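Rod shape-determining protein (MreC) (Helicobacter pylori, PDB 5LP5) forms a complex with the penicillin-binding protein PBP2 and probably serves as a scaffold for the cell wall synthesis that maintains cell shape. Local coordinates at residues C[99-104]-C[113-118]; C[123-128]-C[137-142]. All blocks are in the same frame, centred on the assembly; numbering follows the deposited sequence.

Contact 1: C[99-104]-C[113-118]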
loop_
_atom_site.group_PDB
_atom_site.type_symbol
_atom_site.label_atom_id
_atom_site.label_comp_id
_atom_site.label_asym_id
_atom_site.label_seq_id
_atom_site.Cartn_x
_atom_site.Cartn_y
_atom_site.Cartn_z
ATOM N N PHE C 99 4.877 -39.294 18.925
ATOM C CA PHE C 99 5.145 -40.083 17.753
ATOM C C PHE C 99 3.877 -40.451 17.049
ATOM O O PHE C 99 2.825 -40.463 17.661
ATOM C CB PHE C 99 5.950 -41.338 18.118
ATOM C CG PHE C 99 5.287 -42.208 19.132
ATOM C CD1 PHE C 99 4.601 -43.325 18.702
ATOM C CD2 PHE C 99 5.321 -41.920 20.499
ATOM C CE1 PHE C 99 3.983 -44.183 19.605
ATOM C CE2 PHE C 99 4.684 -42.762 21.405
ATOM C CZ PHE C 99 4.030 -43.904 20.957
ATOM N N MET C 100 4.003 -40.737 15.755
ATOM C CA MET C 100 2.839 -41.065 14.950
ATOM C C MET C 100 2.530 -42.551 15.060
ATOM O O MET C 100 3.416 -43.380 15.080
ATOM C CB MET C 100 2.995 -40.593 13.497
ATOM C CG MET C 100 3.849 -41.456 12.603
ATOM S SD MET C 100 4.028 -40.720 10.969
ATOM C CE MET C 100 2.557 -41.343 10.150
ATOM N N THR C 101 1.249 -42.874 15.129
ATOM C CA THR C 101 0.801 -44.271 15.152
ATOM C C THR C 101 0.395 -44.770 13.782
ATOM O O THR C 101 0.549 -45.935 13.453
ATOM C CB THR C 101 -0.402 -44.464 16.085
ATOM O OG1 THR C 101 -1.566 -43.804 15.544
ATOM C CG2 THR C 101 -0.042 -43.967 17.499
ATOM N N SER C 102 -0.124 -43.856 12.978
ATOM C CA SER C 102 -0.587 -44.152 11.647
ATOM C C SER C 102 -0.788 -42.850 10.901
ATOM O O SER C 102 -0.842 -41.779 11.516
ATOM C CB SER C 102 -1.918 -44.859 11.757
ATOM O OG SER C 102 -2.886 -44.049 12.408
ATOM N N PHE C 103 -0.952 -42.934 9.586
ATOM C CA PHE C 103 -1.515 -41.812 8.829
ATOM C C PHE C 103 -3.018 -41.796 9.099
ATOM O O PHE C 103 -3.589 -42.828 9.450
ATOM C CB PHE C 103 -1.262 -41.998 7.355
ATOM C CG PHE C 103 0.175 -41.902 6.978
ATOM C CD1 PHE C 103 0.737 -40.699 6.590
ATOM C CD2 PHE C 103 0.968 -43.041 6.959
ATOM C CE1 PHE C 103 2.067 -40.648 6.214
ATOM C CE2 PHE C 103 2.299 -42.988 6.594
ATOM C CZ PHE C 103 2.850 -41.791 6.222
ATOM N N ILE C 104 -3.653 -40.649 8.949
ATOM C CA ILE C 104 -5.097 -40.573 9.169
ATOM C C ILE C 104 -5.807 -41.273 8.019
ATOM O O ILE C 104 -6.591 -42.156 8.242
ATOM C CB ILE C 104 -5.603 -39.116 9.322
ATOM C CG1 ILE C 104 -4.901 -38.469 10.503
ATOM C CG2 ILE C 104 -7.089 -39.083 9.548
ATOM C CD1 ILE C 104 -5.502 -37.208 11.084
ATOM N N SER C 113 -2.029 -39.456 12.732
ATOM C CA SER C 113 -2.527 -39.652 14.089
ATOM C C SER C 113 -1.343 -39.770 15.041
ATOM O O SER C 113 -0.428 -40.556 14.808
ATOM C CB SER C 113 -3.366 -40.933 14.198
ATOM O OG SER C 113 -4.675 -40.791 13.677
ATOM N N LEU C 114 -1.378 -38.990 16.123
ATOM C CA LEU C 114 -0.304 -38.944 17.093
ATOM C C LEU C 114 -0.710 -39.568 18.408
ATOM O O LEU C 114 -1.855 -39.512 18.822
ATOM C CB LEU C 114 0.086 -37.506 17.360
ATOM C CG LEU C 114 0.656 -36.761 16.160
ATOM C CD1 LEU C 114 0.724 -35.275 16.471
ATOM C CD2 LEU C 114 2.037 -37.266 15.807
ATOM N N ASN C 115 0.249 -40.156 19.080
ATOM C CA ASN C 115 -0.027 -40.745 20.358
ATOM C C ASN C 115 -0.392 -39.652 21.355
ATOM O O ASN C 115 0.331 -38.649 21.459
ATOM C CB ASN C 115 1.188 -41.472 20.863
ATOM C CG ASN C 115 0.836 -42.494 21.908
ATOM O OD1 ASN C 115 -0.126 -43.256 21.731
ATOM N ND2 ASN C 115 1.565 -42.502 23.022
ATOM N N PRO C 116 -1.509 -39.827 22.092
ATOM C CA PRO C 116 -1.973 -38.850 23.076
ATOM C C PRO C 116 -0.884 -38.340 23.998
ATOM O O PRO C 116 0.037 -39.081 24.338
ATOM C CB PRO C 116 -2.992 -39.637 23.901
ATOM C CG PRO C 116 -3.509 -40.672 22.977
ATOM C CD PRO C 116 -2.428 -40.974 21.994
ATOM N N ILE C 117 -0.998 -37.079 24.400
ATOM C CA ILE C 117 -0.065 -36.462 25.334
ATOM C C ILE C 117 -0.841 -35.835 26.486
ATOM O O ILE C 117 -1.788 -35.097 26.275
ATOM C CB ILE C 117 0.804 -35.384 24.645
ATOM C CG1 ILE C 117 1.819 -36.024 23.695
ATOM C CG2 ILE C 117 1.493 -34.485 25.682
ATOM C CD1 ILE C 117 2.764 -35.025 23.057
ATOM N N VAL C 118 -0.404 -36.125 27.701
ATOM C CA VAL C 118 -1.089 -35.704 28.907
ATOM C C VAL C 118 -1.357 -34.182 28.940
ATOM O O VAL C 118 -0.599 -33.385 28.384
ATOM C CB VAL C 118 -0.301 -36.199 30.146
ATOM C CG1 VAL C 118 -0.778 -35.554 31.449
ATOM C CG2 VAL C 118 -0.405 -37.718 30.243
#
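The backbones of 99-104 and 113-118 run antiparallel, with M100 opposite L114 as a non-hydrogen-bonded pair and S102 opposite S113 as a hydrogen-bonded pair. S113 is held by both backbone polar atoms: its O accepts T101 N at 2.9 Å, and its N donates to S102 O. Further along, N115 N reaches F99 O at 3.0 Å, almost along the C=O axis, which carries the pairing past the end of strand 111-114. The shift in register is a classic beta bulge, with T101 and S102 opposite S113 and T101 in a near-helical conformation (psi -32°). The bulge lies in the beta hairpin of strands 93-103 and 111-114, part of the first of the two six-stranded barrels of MreC. On the S102 side of the sheet, T101 OG1 and S102 OG, themselves joined by a weak hydrogen bond, both lie against S113 CB from the same side, each 3.6 Å away. On the M100 and L114 side, L114 CD2 comes within 4.2 Å of M100 CB, while the rest of the M100 chain leads off along its own strand. There chi3 bends it, and M100 CE lies over the centre of the F103 ring, 3.7 Å above the plane. F103 also makes an edge-to-face contact with F169 of the second MreC subunit; M100 packs on L200 and S102 on D201 of that subunit, so both faces of the bulge border it. At the far end, just past strand 111-114, F99 CG stands between the backbone N and the carbonyl carbon (chi1 57°), which swings the ring back beside N115. There N115 CB makes a CH-pi contact 3.9 Å from the ring centroid, N115 ND2 comes to 3.5 Å from F99 CZ, and the amide plane is tilted 33° to the ring.

Contact 2: C[123-128]-C[137-142]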
loop_
_atom_site.group_PDB
_atom_site.type_symbol
_atom_site.label_atom_id
_atom_site.label_comp_id
_atom_site.label_asym_id
_atom_site.label_seq_id
_atom_site.Cartn_x
_atom_site.Cartn_y
_atom_site.Cartn_z
ATOM N N ASN C 123 -8.082 -27.791 20.825
ATOM C CA ASN C 123 -8.160 -26.750 19.807
ATOM C C ASN C 123 -7.010 -25.748 19.828
ATOM O O ASN C 123 -6.938 -24.890 18.951
ATOM C CB ASN C 123 -9.489 -26.014 19.868
ATOM C CG ASN C 123 -10.661 -26.951 19.765
ATOM O OD1 ASN C 123 -11.418 -27.094 20.726
ATOM N ND2 ASN C 123 -10.802 -27.627 18.607
ATOM N N LYS C 124 -6.105 -25.846 20.797
ATOM C CA LYS C 124 -4.902 -25.047 20.733
ATOM C C LYS C 124 -4.040 -25.630 19.639
ATOM O O LYS C 124 -3.933 -26.857 19.525
ATOM C CB LYS C 124 -4.145 -25.075 22.050
ATOM C CG LYS C 124 -2.981 -24.098 22.079
ATOM C CD LYS C 124 -2.161 -24.232 23.348
ATOM C CE LYS C 124 -0.914 -23.374 23.257
ATOM N NZ LYS C 124 -0.087 -23.433 24.456
ATOM N N ILE C 125 -3.446 -24.761 18.833
ATOM C CA ILE C 125 -2.599 -25.200 17.740
ATOM C C ILE C 125 -1.136 -25.276 18.172
ATOM O O ILE C 125 -0.530 -24.260 18.514
ATOM C CB ILE C 125 -2.690 -24.238 16.551
ATOM C CG1 ILE C 125 -4.120 -24.137 16.043
ATOM C CG2 ILE C 125 -1.769 -24.686 15.437
ATOM C CD1 ILE C 125 -4.388 -22.854 15.289
ATOM N N TYR C 126 -0.580 -26.482 18.138
ATOM C CA TYR C 126 0.800 -26.739 18.523
ATOM C C TYR C 126 1.672 -26.893 17.294
ATOM O O TYR C 126 1.181 -27.203 16.229
ATOM C CB TYR C 126 0.881 -28.016 19.372
ATOM C CG TYR C 126 0.130 -27.930 20.681
ATOM C CD1 TYR C 126 0.678 -27.281 21.780
ATOM C CD2 TYR C 126 -1.144 -28.469 20.816
ATOM C CE1 TYR C 126 -0.015 -27.184 22.979
ATOM C CE2 TYR C 126 -1.838 -28.381 22.014
ATOM C CZ TYR C 126 -1.271 -27.736 23.095
ATOM O OH TYR C 126 -1.934 -27.624 24.294
ATOM N N GLY C 127 2.967 -26.655 17.454
ATOM C CA GLY C 127 3.926 -26.825 16.364
ATOM C C GLY C 127 4.565 -28.195 16.450
ATOM O O GLY C 127 4.707 -28.752 17.531
ATOM N N LEU C 128 4.931 -28.741 15.294
ATOM C CA LEU C 128 5.675 -30.000 15.199
ATOM C C LEU C 128 7.074 -29.781 14.622
ATOM O O LEU C 128 7.246 -29.125 13.601
ATOM C CB LEU C 128 4.926 -31.025 14.347
ATOM C CG LEU C 128 3.605 -31.590 14.932
ATOM C CD1 LEU C 128 2.942 -32.537 13.948
ATOM C CD2 LEU C 128 3.907 -32.291 16.249
ATOM N N ILE C 137 1.853 -28.781 12.078
ATOM C CA ILE C 137 1.201 -28.426 13.326
ATOM C C ILE C 137 0.348 -29.564 13.829
ATOM O O ILE C 137 0.116 -30.532 13.121
ATOM C CB ILE C 137 0.286 -27.188 13.173
ATOM C CG1 ILE C 137 -0.906 -27.510 12.258
ATOM C CG2 ILE C 137 1.078 -26.005 12.621
ATOM C CD1 ILE C 137 -1.870 -26.368 12.073
ATOM N N ALA C 138 -0.143 -29.422 15.049
ATOM C CA ALA C 138 -0.910 -30.484 15.697
ATOM C C ALA C 138 -2.046 -29.903 16.508
ATOM O O ALA C 138 -1.847 -28.939 17.234
ATOM C CB ALA C 138 0.004 -31.323 16.595
ATOM N N VAL C 139 -3.216 -30.505 16.396
ATOM C CA VAL C 139 -4.371 -30.059 17.188
ATOM C C VAL C 139 -5.069 -31.219 17.876
ATOM O O VAL C 139 -5.268 -32.282 17.276
ATOM C CB VAL C 139 -5.436 -29.350 16.325
ATOM C CG1 VAL C 139 -6.392 -28.582 17.229
ATOM C CG2 VAL C 139 -4.784 -28.426 15.307
ATOM N N LEU C 140 -5.442 -31.001 19.131
ATOM C CA LEU C 140 -6.259 -31.977 19.854
ATOM C C LEU C 140 -7.720 -31.677 19.571
ATOM O O LEU C 140 -8.161 -30.558 19.769
ATOM C CB LEU C 140 -5.976 -31.902 21.349
ATOM C CG LEU C 140 -6.791 -32.798 22.259
ATOM C CD1 LEU C 140 -6.508 -34.256 21.966
ATOM C CD2 LEU C 140 -6.499 -32.478 23.727
ATOM N N GLU C 141 -8.455 -32.659 19.076
ATOM C CA GLU C 141 -9.893 -32.512 18.812
ATOM C C GLU C 141 -10.589 -33.794 19.222
ATOM O O GLU C 141 -10.181 -34.889 18.813
ATOM C CB GLU C 141 -10.191 -32.244 17.336
ATOM C CG GLU C 141 -9.779 -30.862 16.839
ATOM C CD GLU C 141 -9.710 -30.766 15.312
ATOM O OE1 GLU C 141 -9.397 -31.775 14.636
ATOM O OE2 GLU C 141 -9.948 -29.661 14.783
ATOM N N LYS C 142 -11.637 -33.656 20.031
ATOM C CA LYS C 142 -12.374 -34.788 20.562
ATOM C C LYS C 142 -11.452 -35.915 20.958
ATOM O O LYS C 142 -11.583 -37.029 20.477
ATOM C CB LYS C 142 -13.394 -35.270 19.546
ATOM C CG LYS C 142 -14.620 -34.367 19.491
ATOM C CD LYS C 142 -15.687 -34.881 18.523
ATOM C CE LYS C 142 -16.799 -33.861 18.330
ATOM N NZ LYS C 142 -16.344 -32.711 17.482
#
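This is a largely buried, two-stranded antiparallel contact within the hairpin of strands 125-129 and 134-141, in the first barrel of MreC. Its centre is the hydrogen-bonded pair Y126 and A138: Y126 N donates to A138 O at 2.9 Å, and A138 N to Y126 O at 2.8 Å, with the second donor well above the carbonyl plane. G127 and I137 follow as a non-hydrogen-bonded pair. Before the strand, N123, in a backbone conformation of positive phi, gives its N to L140 O at 3.0 Å and so extends the pairing into the loop.

Side chains divide between two faces. On one, A138 CB touches L128 CG and CD2 (both 4.0 Å), and Y126 CB lies beside it; the Y126 ring turns an edge toward A138 O. K124 CG covers part of one face of that ring; Y126 OH bonds to E121 N, K124 NZ forms a salt bridge to D245, and E141 OE2 one to R154. On the other, I125 and I137 run side by side: the crowded position of I137 CG1, between the backbone N and the carbonyl carbon (chi1 67°), brings I137 CD1 alongside I125 CG2 at 3.8 Å. V139 CG1 packs on N123 CA at 3.6 Å. This isoleucine and valine face meets PBP2, whose K136 packs on I125 and whose Q139 packs on I137 and V139.

Strand 241-246 flanks the hairpin through a G127-S244 backbone bond and L243, which touches Y126, L128 and A138, while strand 144-149 pairs with the other edge through I137-F148 and V139-N146.

Along the chain, contact 1 comes first: strand 93-103 turns back through residues 105-112 to 113-118, closing the first hairpin. Contact 2 opens only afterwards, when 123-128 meets 137-142 across another eight-residue connection, so the two loops lie in series and neither encloses the other. Strand 144-149 then slots between them, bonded to strand 111-114 through L114 and L145 and to strand 134-141, which brings both hairpins into the same closed sheet. Their centres are about 11 Å apart, and L114 CD1 touches A138 CB at 4.0 Å.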